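Local coordinates for biogenic amine-binding protein (Rhodnius prolixus, PDB 4GE1) that binds biogenic amines such as tryptamine in a lipocalin barrel and probably sequesters serotonin and norepinephrine at the feeding site of a blood-feeding insect, at residues 185-188 and 189-192. Residues are numbered along the deposited sequence; the frame is centred on the assembly and turned at random.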
ATOM      1  N   GLN A 185     -10.484  11.399  -1.736  1.00 31.13           N
ATOM      2  CA  GLN A 185     -11.572  11.433  -2.718  1.00 33.72           C
ATOM      3  C   GLN A 185     -11.265  12.432  -3.844  1.00 31.71           C
ATOM      4  O   GLN A 185     -11.409  12.124  -5.021  1.00 39.56           O
ATOM      5  CB  GLN A 185     -12.902  11.763  -2.019  1.00 36.37           C
ATOM      6  CG  GLN A 185     -14.052  12.134  -2.953  1.00 70.06           C
ATOM      7  CD  GLN A 185     -14.630  10.941  -3.707  1.00 91.33           C
ATOM      8  OE1 GLN A 185     -14.421   9.784  -3.332  1.00 95.13           O
ATOM      9  NE2 GLN A 185     -15.366  11.224  -4.778  1.00100.73           N
ATOM     10  N   LYS A 186     -10.808  13.623  -3.471  1.00 30.02           N
ATOM     11  CA  LYS A 186     -10.480  14.651  -4.446  1.00 34.77           C
ATOM     12  C   LYS A 186      -9.372  14.236  -5.427  1.00 37.37           C
ATOM     13  O   LYS A 186      -9.507  14.417  -6.640  1.00 35.90           O
ATOM     14  CB  LYS A 186     -10.085  15.932  -3.714  1.00 45.02           C
ATOM     15  CG  LYS A 186      -9.948  17.152  -4.596  1.00 53.73           C
ATOM     16  CD  LYS A 186      -9.514  18.349  -3.764  1.00 61.57           C
ATOM     17  CE  LYS A 186      -8.129  18.117  -3.171  1.00 65.11           C
ATOM     18  NZ  LYS A 186      -7.087  18.050  -4.225  1.00 59.37           N
ATOM     19  N   LEU A 187      -8.270  13.694  -4.914  1.00 30.15           N
ATOM     20  CA  LEU A 187      -7.166  13.326  -5.796  1.00 32.11           C
ATOM     21  C   LEU A 187      -7.539  12.144  -6.693  1.00 37.82           C
ATOM     22  O   LEU A 187      -7.108  12.059  -7.845  1.00 32.37           O
ATOM     23  CB  LEU A 187      -5.881  13.050  -4.999  1.00 27.04           C
ATOM     24  CG  LEU A 187      -5.199  14.291  -4.408  1.00 30.07           C
ATOM     25  CD1 LEU A 187      -3.948  13.928  -3.644  1.00 30.62           C
ATOM     26  CD2 LEU A 187      -4.872  15.290  -5.505  1.00 35.22           C
ATOM     27  N   LEU A 188      -8.364  11.246  -6.170  1.00 37.03           N
ATOM     28  CA  LEU A 188      -8.794  10.095  -6.944  1.00 32.61           C
ATOM     29  C   LEU A 188      -9.553  10.532  -8.199  1.00 37.87           C
ATOM     30  O   LEU A 188      -9.424   9.917  -9.262  1.00 36.56           O
ATOM     31  CB  LEU A 188      -9.667   9.172  -6.096  1.00 29.92           C
ATOM     32  CG  LEU A 188     -10.021   7.828  -6.736  1.00 40.06           C
ATOM     33  CD1 LEU A 188      -8.909   6.816  -6.504  1.00 44.43           C
ATOM     34  CD2 LEU A 188     -11.338   7.309  -6.179  1.00 38.37           C
ATOM     35  N   LYS A 189     -10.338  11.596  -8.075  1.00 30.75           N
ATOM     36  CA  LYS A 189     -11.142  12.068  -9.200  1.00 47.52           C
ATOM     37  C   LYS A 189     -10.381  13.066 -10.088  1.00 43.72           C
ATOM     38  O   LYS A 189     -10.697  13.230 -11.264  1.00 45.93           O
ATOM     39  CB  LYS A 189     -12.471  12.653  -8.710  1.00 57.14           C
ATOM     40  CG  LYS A 189     -13.453  12.966  -9.829  1.00 77.70           C
ATOM     41  CD  LYS A 189     -14.897  12.812  -9.374  1.00 93.43           C
ATOM     42  CE  LYS A 189     -15.225  13.742  -8.215  1.00 97.77           C
ATOM     43  NZ  LYS A 189     -16.661  13.650  -7.824  1.00 99.48           N
ATOM     44  N   GLN A 190      -9.366  13.706  -9.517  1.00 45.83           N
ATOM     45  CA  GLN A 190      -8.533  14.676 -10.230  1.00 44.20           C
ATOM     46  C   GLN A 190      -7.809  14.081 -11.438  1.00 44.94           C
ATOM     47  O   GLN A 190      -7.362  12.932 -11.401  1.00 42.25           O
ATOM     48  CB  GLN A 190      -7.500  15.256  -9.264  1.00 39.78           C
ATOM     49  CG  GLN A 190      -6.682  16.406  -9.821  1.00 47.96           C
ATOM     50  CD  GLN A 190      -6.228  17.347  -8.724  1.00 52.83           C
ATOM     51  OE1 GLN A 190      -7.020  17.732  -7.862  1.00 50.31           O
ATOM     52  NE2 GLN A 190      -4.946  17.709  -8.738  1.00 49.13           N
ATOM     53  N   SER A 191      -7.673  14.872 -12.501  1.00 40.33           N
ATOM     54  CA  SER A 191      -6.961  14.416 -13.694  1.00 46.80           C
ATOM     55  C   SER A 191      -5.446  14.595 -13.570  1.00 43.40           C
ATOM     56  O   SER A 191      -4.978  15.622 -13.091  1.00 44.27           O
ATOM     57  CB  SER A 191      -7.463  15.140 -14.949  1.00 48.00           C
ATOM     58  OG  SER A 191      -6.742  14.699 -16.090  1.00 53.74           O
ATOM     59  N   PHE A 192      -4.690  13.591 -14.007  1.00 42.84           N
ATOM     60  CA  PHE A 192      -3.230  13.678 -14.056  1.00 44.20           C
ATOM     61  C   PHE A 192      -2.742  13.231 -15.424  1.00 47.10           C
ATOM     62  O   PHE A 192      -2.286  12.099 -15.582  1.00 51.77           O
ATOM     63  CB  PHE A 192      -2.589  12.787 -12.982  1.00 41.93           C
ATOM     64  CG  PHE A 192      -2.873  13.223 -11.577  1.00 45.97           C
ATOM     65  CD1 PHE A 192      -1.983  14.040 -10.899  1.00 48.91           C
ATOM     66  CD2 PHE A 192      -4.021  12.803 -10.923  1.00 44.45           C
ATOM     67  CE1 PHE A 192      -2.239  14.437  -9.597  1.00 42.23           C
ATOM     68  CE2 PHE A 192      -4.282  13.200  -9.621  1.00 38.12           C
ATOM     69  CZ  PHE A 192      -3.393  14.021  -8.963  1.00 38.62           C
TER
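Leu187 and Phe192 meet where the C-terminal helix 181-189 runs out into a loop on the outside of the beta-barrel, a local contact at a helix end that illustrates how a chain can leave a helix in extended form while a side chain reaches back to the last turn. The final helical bonds come first: Lys189 N reaches Gln185 O at 3.3 Å, and Gln190 N reaches Lys186 O at 3.0 Å. Each of these two amides is shared with a weak acceptor one residue closer, Lys186 O and Leu187 O respectively, as the helix ends and Gln190 leaves helical geometry with a psi of 144°. The backbone runs on away from the helix, and only the side chain of Phe192 turns back. Its CG lies anti to its own carbonyl carbon (chi1 -66°), which directs the ring toward Leu187; CZ packs 4.0 Å from Leu187 CD2, while CE2 presents the ring edge, in plane, to Leu187 O at 3.5 Å. Lys57 NZ hydrogen-bonds to Leu188 O and only weakly to Leu187 O, bringing a probable positive charge to the helix end. Gln190 runs beside Leu187, its OE1 and NE2 each 4.0 Å from Leu187 CD2, and NE2 is anchored by Asp99 O. Lys186 runs beside Gln190, its NZ 3.7 Å from Gln190 OE1, near but not hydrogen-bonded. Leu187 and Leu188 rest on Val59 of strand 55-64, and Leu188 also on Leu47 of strand 43-50. Such a frayed helix C-terminus, with i to i-3 bonds beside the last i to i-4 bonds, here packs its leucines on the outer face of a lipocalin barrel.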